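Local coordinates for hemolysin-related protein (Vibrio cholerae serotype O1, PDB 6MLT), which probably binds carbohydrates as a secreted, metal-binding matrix protein and is thought to help Vibrio cholerae biofilms adhere to surfaces, at residues A[181-186]-A[220-224]. Sequence-based numbering, arbitrary orientation.
Sequences WAPSSI and TVWFS
Ser-184 and Phe-223 lie where the two backbones come nearest, their CA atoms 5.1 Å apart, and 181-186 and 220-224 run in nearly the same direction, 13° apart. Water, rather than direct backbone pairing, links the polar groups. One molecule accepts from Ser-184 N at 2.9 Å and bonds to Val-221 O; another joins the hydroxyls of Ser-184 and Ser-224; a third, held by Trp-222 O, reaches Ser-184 O weakly. The apolar grip centres on Pro-183, whose CG sits over the five-membered ring of Trp-222 in a CH-pi contact, 3.6 Å from the centroid and 12° off the ring normal. Its CB lies over the six-membered part of the same indole, while its CD lies over one face of the Trp-181 ring, offset toward the rim, so the pyrrolidine fits between two tryptophans. The example illustrates how neighbouring beta-propeller blades meet: each segment leads into the first strand of a four-stranded antiparallel sheet, 185-188 in one and 224-227 in the next. Thr-220 CG2, swung opposite the backbone N, reaches Pro-183 CD (3.7 Å) and Trp-181 CZ3. Trp-222 CZ2 comes to the edge of the Trp-181 ring, near its plane, 4.2 Å from Trp-181 CH2; Trp-181 NE1 is hydrogen-bonded to Val-146 O. Beyond the proline, Ser-184 CB packs obliquely against Phe-223 CD1 at 3.4 Å, and Ile-186 rests its CD1 and CG1 beside Ser-224 OG.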
loop_
_atom_site.group_PDB
_atom_site.type_symbol
_atom_site.label_atom_id
_atom_site.label_comp_id
_atom_site.label_asym_id
_atom_site.label_seq_id
_atom_site.Cartn_x
_atom_site.Cartn_y
_atom_site.Cartn_z
ATOM N N TRP A 181 -2.715 -14.892 21.199
ATOM C CA TRP A 181 -3.652 -14.804 20.087
ATOM C C TRP A 181 -3.736 -13.393 19.525
ATOM O O TRP A 181 -3.922 -12.417 20.261
ATOM C CB TRP A 181 -5.037 -15.257 20.532
ATOM C CG TRP A 181 -6.072 -15.042 19.469
ATOM C CD1 TRP A 181 -6.241 -15.777 18.337
ATOM C CD2 TRP A 181 -7.068 -14.019 19.436
ATOM N NE1 TRP A 181 -7.290 -15.281 17.601
ATOM C CE2 TRP A 181 -7.813 -14.198 18.254
ATOM C CE3 TRP A 181 -7.410 -12.969 20.293
ATOM C CZ2 TRP A 181 -8.876 -13.373 17.910
ATOM C CZ3 TRP A 181 -8.462 -12.154 19.952
ATOM C CH2 TRP A 181 -9.183 -12.355 18.767
ATOM N N ALA A 182 -3.619 -13.301 18.207
ATOM C CA ALA A 182 -3.780 -12.037 17.505
ATOM C C ALA A 182 -4.648 -12.270 16.272
ATOM O O ALA A 182 -4.279 -13.082 15.413
ATOM C CB ALA A 182 -2.422 -11.457 17.109
ATOM N N PRO A 183 -5.803 -11.613 16.140
ATOM C CA PRO A 183 -6.599 -11.822 14.921
ATOM C C PRO A 183 -5.879 -11.380 13.665
ATOM O O PRO A 183 -6.176 -11.899 12.581
ATOM C CB PRO A 183 -7.873 -10.997 15.168
ATOM C CG PRO A 183 -7.521 -10.020 16.239
ATOM C CD PRO A 183 -6.458 -10.692 17.085
ATOM N N SER A 184 -4.926 -10.455 13.784
ATOM C CA SER A 184 -4.248 -9.852 12.650
ATOM C C SER A 184 -2.753 -9.736 12.895
ATOM O O SER A 184 -2.323 -9.258 13.951
ATOM C CB SER A 184 -4.791 -8.443 12.377
ATOM O OG SER A 184 -3.967 -7.778 11.442
ATOM N N SER A 185 -1.969 -10.108 11.887
ATOM C CA SER A 185 -0.530 -9.885 11.872
ATOM C C SER A 185 -0.132 -9.337 10.510
ATOM O O SER A 185 -0.667 -9.771 9.489
ATOM C CB SER A 185 0.261 -11.185 12.137
ATOM O OG SER A 185 -0.226 -11.881 13.269
ATOM N N ILE A 186 0.812 -8.387 10.491
ATOM C CA ILE A 186 1.429 -7.932 9.250
ATOM C C ILE A 186 2.924 -7.757 9.482
ATOM O O ILE A 186 3.397 -7.684 10.617
ATOM C CB ILE A 186 0.819 -6.614 8.713
ATOM C CG1 ILE A 186 1.066 -5.448 9.679
ATOM C CG2 ILE A 186 -0.674 -6.777 8.461
ATOM C CD1 ILE A 186 0.892 -4.081 9.014
ATOM N N THR A 220 -8.512 -5.705 22.311
ATOM C CA THR A 220 -7.700 -6.326 21.267
ATOM C C THR A 220 -7.556 -5.398 20.067
ATOM O O THR A 220 -8.537 -4.820 19.595
ATOM C CB THR A 220 -8.347 -7.644 20.827
ATOM O OG1 THR A 220 -8.489 -8.510 21.958
ATOM C CG2 THR A 220 -7.514 -8.345 19.759
ATOM N N VAL A 221 -6.328 -5.281 19.562
ATOM C CA VAL A 221 -6.064 -4.562 18.321
ATOM C C VAL A 221 -6.235 -5.543 17.171
ATOM O O VAL A 221 -5.585 -6.595 17.137
ATOM C CB VAL A 221 -4.655 -3.949 18.314
ATOM C CG1 VAL A 221 -4.397 -3.234 17.006
ATOM C CG2 VAL A 221 -4.474 -2.994 19.489
ATOM N N TRP A 222 -7.103 -5.200 16.231
ATOM C CA TRP A 222 -7.440 -6.069 15.112
ATOM C C TRP A 222 -6.589 -5.660 13.906
ATOM O O TRP A 222 -5.369 -5.535 14.071
ATOM C CB TRP A 222 -8.953 -6.040 14.892
ATOM C CG TRP A 222 -9.688 -6.978 15.796
ATOM C CD1 TRP A 222 -9.804 -6.891 17.150
ATOM C CD2 TRP A 222 -10.411 -8.151 15.403
ATOM N NE1 TRP A 222 -10.555 -7.938 17.627
ATOM C CE2 TRP A 222 -10.943 -8.723 16.573
ATOM C CE3 TRP A 222 -10.658 -8.771 14.175
ATOM C CZ2 TRP A 222 -11.709 -9.887 16.553
ATOM C CZ3 TRP A 222 -11.425 -9.927 14.157
ATOM C CH2 TRP A 222 -11.938 -10.470 15.335
ATOM N N PHE A 223 -7.157 -5.435 12.727
ATOM C CA PHE A 223 -6.359 -5.328 11.520
ATOM C C PHE A 223 -5.690 -3.967 11.417
ATOM O O PHE A 223 -6.157 -2.961 11.966
ATOM C CB PHE A 223 -7.230 -5.598 10.293
ATOM C CG PHE A 223 -7.769 -7.000 10.253
ATOM C CD1 PHE A 223 -6.970 -8.042 9.820
ATOM C CD2 PHE A 223 -9.058 -7.283 10.674
ATOM C CE1 PHE A 223 -7.453 -9.341 9.800
ATOM C CE2 PHE A 223 -9.539 -8.583 10.656
ATOM C CZ PHE A 223 -8.733 -9.606 10.214
ATOM N N SER A 224 -4.569 -3.954 10.709
ATOM C CA SER A 224 -3.761 -2.770 10.538
ATOM C C SER A 224 -3.408 -2.613 9.068
ATOM O O SER A 224 -3.529 -3.547 8.266
ATOM C CB SER A 224 -2.485 -2.844 11.391
ATOM O OG SER A 224 -1.697 -3.957 11.009
HETATM O O HOH W 1 -4.276 -8.682 16.044
HETATM O O HOH W 2 -1.817 -6.296 12.630
HETATM O O HOH W 3 -2.799 -6.051 14.971
#